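Coronin (Toxoplasma gondii, PDB 4OZU) probably binds actin filaments, here represented by its WD40 beta-propeller domain. Local coordinates at residues 145-156 with 166-175. Residues are numbered along the deposited sequence; the frame is centred on the assembly and turned at random.
Sequences ILASGCFDGTVA and FASVKFQESL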
loop_
_atom_site.group_PDB
_atom_site.type_symbol
_atom_site.label_atom_id
_atom_site.label_comp_id
_atom_site.label_asym_id
_atom_site.label_seq_id
_atom_site.Cartn_x
_atom_site.Cartn_y
_atom_site.Cartn_z
ATOM N N ILE A 145 -4.536 -8.793 -12.783
ATOM C CA ILE A 145 -3.914 -7.600 -13.356
ATOM C C ILE A 145 -2.978 -6.944 -12.342
ATOM O O ILE A 145 -3.371 -6.651 -11.218
ATOM C CB ILE A 145 -4.971 -6.571 -13.824
ATOM C CG1 ILE A 145 -5.903 -7.192 -14.871
ATOM C CG2 ILE A 145 -4.305 -5.315 -14.372
ATOM C CD1 ILE A 145 -5.202 -7.724 -16.116
ATOM N N LEU A 146 -1.743 -6.706 -12.761
ATOM C CA LEU A 146 -0.723 -6.128 -11.903
ATOM C C LEU A 146 0.070 -5.067 -12.647
ATOM O O LEU A 146 0.304 -5.197 -13.852
ATOM C CB LEU A 146 0.203 -7.246 -11.391
ATOM C CG LEU A 146 1.447 -6.860 -10.593
ATOM C CD1 LEU A 146 1.666 -7.854 -9.460
ATOM C CD2 LEU A 146 2.669 -6.812 -11.488
ATOM N N ALA A 147 0.477 -4.013 -11.938
ATOM C CA ALA A 147 1.371 -3.001 -12.504
ATOM C C ALA A 147 2.723 -3.023 -11.805
ATOM O O ALA A 147 2.790 -3.116 -10.583
ATOM C CB ALA A 147 0.753 -1.617 -12.398
ATOM N N SER A 148 3.800 -2.926 -12.582
ATOM C CA SER A 148 5.137 -2.880 -11.996
ATOM C C SER A 148 5.890 -1.665 -12.513
ATOM O O SER A 148 5.900 -1.387 -13.711
ATOM C CB SER A 148 5.918 -4.159 -12.292
ATOM O OG SER A 148 6.524 -4.105 -13.569
ATOM N N GLY A 149 6.503 -0.936 -11.585
ATOM C CA GLY A 149 7.275 0.250 -11.905
ATOM C C GLY A 149 8.762 -0.033 -11.826
ATOM O O GLY A 149 9.256 -0.635 -10.866
ATOM N N CYS A 150 9.479 0.411 -12.849
ATOM C CA CYS A 150 10.892 0.111 -13.007
ATOM C C CYS A 150 11.739 1.356 -12.764
ATOM O O CYS A 150 11.304 2.475 -13.012
ATOM C CB CYS A 150 11.141 -0.450 -14.412
ATOM S SG CYS A 150 12.837 -0.875 -14.786
ATOM N N PHE A 151 12.949 1.148 -12.269
ATOM C CA PHE A 151 13.891 2.234 -12.037
ATOM C C PHE A 151 14.197 3.014 -13.322
ATOM O O PHE A 151 14.643 4.160 -13.261
ATOM C CB PHE A 151 15.176 1.662 -11.439
ATOM C CG PHE A 151 16.198 2.696 -11.061
ATOM C CD1 PHE A 151 15.942 3.619 -10.060
ATOM C CD2 PHE A 151 17.432 2.718 -11.687
ATOM C CE1 PHE A 151 16.895 4.558 -9.707
ATOM C CE2 PHE A 151 18.386 3.652 -11.340
ATOM C CZ PHE A 151 18.119 4.573 -10.348
ATOM N N ASP A 152 13.960 2.397 -14.479
ATOM C CA ASP A 152 14.289 3.043 -15.754
ATOM C C ASP A 152 13.152 3.925 -16.279
ATOM O O ASP A 152 13.271 4.520 -17.356
ATOM C CB ASP A 152 14.679 1.991 -16.803
ATOM C CG ASP A 152 13.495 1.188 -17.321
ATOM O OD1 ASP A 152 12.357 1.352 -16.841
ATOM O OD2 ASP A 152 13.718 0.357 -18.225
ATOM N N GLY A 153 12.059 3.991 -15.519
ATOM C CA GLY A 153 10.921 4.843 -15.838
ATOM C C GLY A 153 9.738 4.137 -16.479
ATOM O O GLY A 153 8.715 4.768 -16.766
ATOM N N THR A 154 9.863 2.832 -16.697
ATOM C CA THR A 154 8.793 2.056 -17.317
ATOM C C THR A 154 7.763 1.583 -16.307
ATOM O O THR A 154 8.109 1.016 -15.267
ATOM C CB THR A 154 9.334 0.809 -18.036
ATOM O OG1 THR A 154 10.369 1.183 -18.946
ATOM C CG2 THR A 154 8.227 0.106 -18.814
ATOM N N VAL A 155 6.495 1.799 -16.631
ATOM C CA VAL A 155 5.410 1.134 -15.924
ATOM C C VAL A 155 4.915 0.017 -16.825
ATOM O O VAL A 155 4.479 0.276 -17.952
ATOM C CB VAL A 155 4.263 2.085 -15.588
ATOM C CG1 VAL A 155 3.158 1.339 -14.866
ATOM C CG2 VAL A 155 4.761 3.230 -14.736
ATOM N N ALA A 156 5.011 -1.219 -16.335
ATOM C CA ALA A 156 4.621 -2.394 -17.098
ATOM C C ALA A 156 3.355 -2.993 -16.522
ATOM O O ALA A 156 3.273 -3.234 -15.319
ATOM C CB ALA A 156 5.738 -3.431 -17.096
ATOM N N PHE A 166 0.905 -6.708 -21.312
ATOM C CA PHE A 166 -0.009 -6.296 -22.371
ATOM C C PHE A 166 0.087 -4.810 -22.702
ATOM O O PHE A 166 -0.404 -4.372 -23.736
ATOM C CB PHE A 166 -1.452 -6.658 -22.003
ATOM C CG PHE A 166 -1.992 -5.936 -20.796
ATOM C CD1 PHE A 166 -2.608 -4.701 -20.922
ATOM C CD2 PHE A 166 -1.926 -6.519 -19.540
ATOM C CE1 PHE A 166 -3.132 -4.051 -19.819
ATOM C CE2 PHE A 166 -2.440 -5.872 -18.428
ATOM C CZ PHE A 166 -3.046 -4.636 -18.567
ATOM N N ALA A 167 0.721 -4.042 -21.829
ATOM C CA ALA A 167 0.914 -2.620 -22.075
ATOM C C ALA A 167 2.068 -2.110 -21.233
ATOM O O ALA A 167 2.308 -2.594 -20.130
ATOM C CB ALA A 167 -0.353 -1.847 -21.769
ATOM N N SER A 168 2.785 -1.135 -21.769
ATOM C CA SER A 168 3.881 -0.508 -21.053
ATOM C C SER A 168 3.896 0.963 -21.398
ATOM O O SER A 168 3.540 1.350 -22.511
ATOM C CB SER A 168 5.221 -1.155 -21.411
ATOM O OG SER A 168 5.287 -2.489 -20.940
ATOM N N VAL A 169 4.297 1.778 -20.434
ATOM C CA VAL A 169 4.470 3.204 -20.651
ATOM C C VAL A 169 5.788 3.602 -20.016
ATOM O O VAL A 169 6.036 3.279 -18.851
ATOM C CB VAL A 169 3.306 4.025 -20.050
ATOM C CG1 VAL A 169 3.606 5.512 -20.095
ATOM C CG2 VAL A 169 2.008 3.724 -20.788
ATOM N N LYS A 170 6.639 4.287 -20.775
ATOM C CA LYS A 170 7.945 4.679 -20.262
ATOM C C LYS A 170 8.109 6.191 -20.145
ATOM O O LYS A 170 7.995 6.927 -21.130
ATOM C CB LYS A 170 9.065 4.125 -21.132
ATOM C CG LYS A 170 10.431 4.428 -20.538
ATOM C CD LYS A 170 11.573 3.890 -21.356
ATOM C CE LYS A 170 12.879 4.054 -20.592
ATOM N NZ LYS A 170 13.049 5.431 -20.040
ATOM N N PHE A 171 8.412 6.623 -18.925
ATOM C CA PHE A 171 8.773 8.001 -18.638
ATOM C C PHE A 171 10.282 8.150 -18.702
ATOM O O PHE A 171 11.012 7.162 -18.675
ATOM C CB PHE A 171 8.242 8.415 -17.265
ATOM C CG PHE A 171 6.758 8.295 -17.149
ATOM C CD1 PHE A 171 5.933 9.317 -17.582
ATOM C CD2 PHE A 171 6.185 7.143 -16.651
ATOM C CE1 PHE A 171 4.567 9.197 -17.502
ATOM C CE2 PHE A 171 4.819 7.018 -16.564
ATOM C CZ PHE A 171 4.010 8.045 -16.989
ATOM N N GLN A 172 10.746 9.389 -18.797
ATOM C CA GLN A 172 12.167 9.657 -18.945
ATOM C C GLN A 172 12.951 9.473 -17.642
ATOM O O GLN A 172 14.148 9.190 -17.678
ATOM C CB GLN A 172 12.382 11.073 -19.475
ATOM C CG GLN A 172 11.725 11.329 -20.817
ATOM C CD GLN A 172 12.135 12.659 -21.424
ATOM O OE1 GLN A 172 13.304 13.044 -21.374
ATOM N NE2 GLN A 172 11.170 13.370 -21.997
ATOM N N GLU A 173 12.282 9.633 -16.503
ATOM C CA GLU A 173 12.949 9.560 -15.203
ATOM C C GLU A 173 12.418 8.402 -14.365
ATOM O O GLU A 173 11.349 7.869 -14.644
ATOM C CB GLU A 173 12.779 10.879 -14.452
ATOM C CG GLU A 173 13.427 12.062 -15.156
ATOM C CD GLU A 173 14.931 11.916 -15.286
ATOM O OE1 GLU A 173 15.588 11.611 -14.266
ATOM O OE2 GLU A 173 15.457 12.106 -16.404
ATOM N N SER A 174 13.186 8.017 -13.348
ATOM C CA SER A 174 12.866 6.852 -12.522
ATOM C C SER A 174 11.529 7.000 -11.814
ATOM O O SER A 174 11.158 8.091 -11.395
ATOM C CB SER A 174 13.957 6.614 -11.473
ATOM O OG SER A 174 15.236 6.506 -12.075
ATOM N N LEU A 175 10.823 5.886 -11.669
ATOM C CA LEU A 175 9.593 5.848 -10.885
ATOM C C LEU A 175 9.873 5.842 -9.381
ATOM O O LEU A 175 10.857 5.258 -8.926
ATOM C CB LEU A 175 8.776 4.623 -11.270
ATOM C CG LEU A 175 8.098 4.790 -12.628
ATOM C CD1 LEU A 175 8.049 3.475 -13.376
ATOM C CD2 LEU A 175 6.701 5.362 -12.432
#
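Antiparallel strand pairing between Val-155 and Val-169, in the outer part of a propeller blade, continues into a tight fit between the turn 150-153 and the loop 171-174 that leads to the next blade. Val-155 N donates to Val-169 O at 2.7 Å, and Val-169 N returns a bond to Val-155 O. Beyond this pair Phe-171 N reaches Gly-153 O from above the carbonyl plane, 50° out of it, while the Phe-171 ring meets the same oxygen with its edge. Lys-170 runs extended past Thr-154 OG1, then bends at its last torsion (chi4 -49°), bringing NZ to Asp-152 O at 2.8 Å and to Phe-171 O at 3.0 Å; one ammonium thus ties the turn to the loop. In this four-stranded WD40 blade, strand 164-170 is outermost, and residue 175 starts the first strand of the following blade. The type I turn from Cys-150 to Gly-153 is braced by an Asx turn, Asp-152 OD1 accepting from Thr-154 N. Gly-153 has a positive phi of 101° and sits with its CA 3.3 Å from Glu-173 O, where a side chain would collide with the loop. Ser-174 OG donates to Phe-151 O at 2.7 Å, in the carbonyl plane, and also lies over one face of the Phe-151 ring, toward its rim. On the buried face towards strand 187-191, Leu-175 brings both methyls against Val-155 CG2, CD1 at 3.6 Å, the two side chains crossing near a right angle. At the far end Ile-145 CD1 touches Phe-166 CE2, whose ring packs edge-to-face with Phe-380.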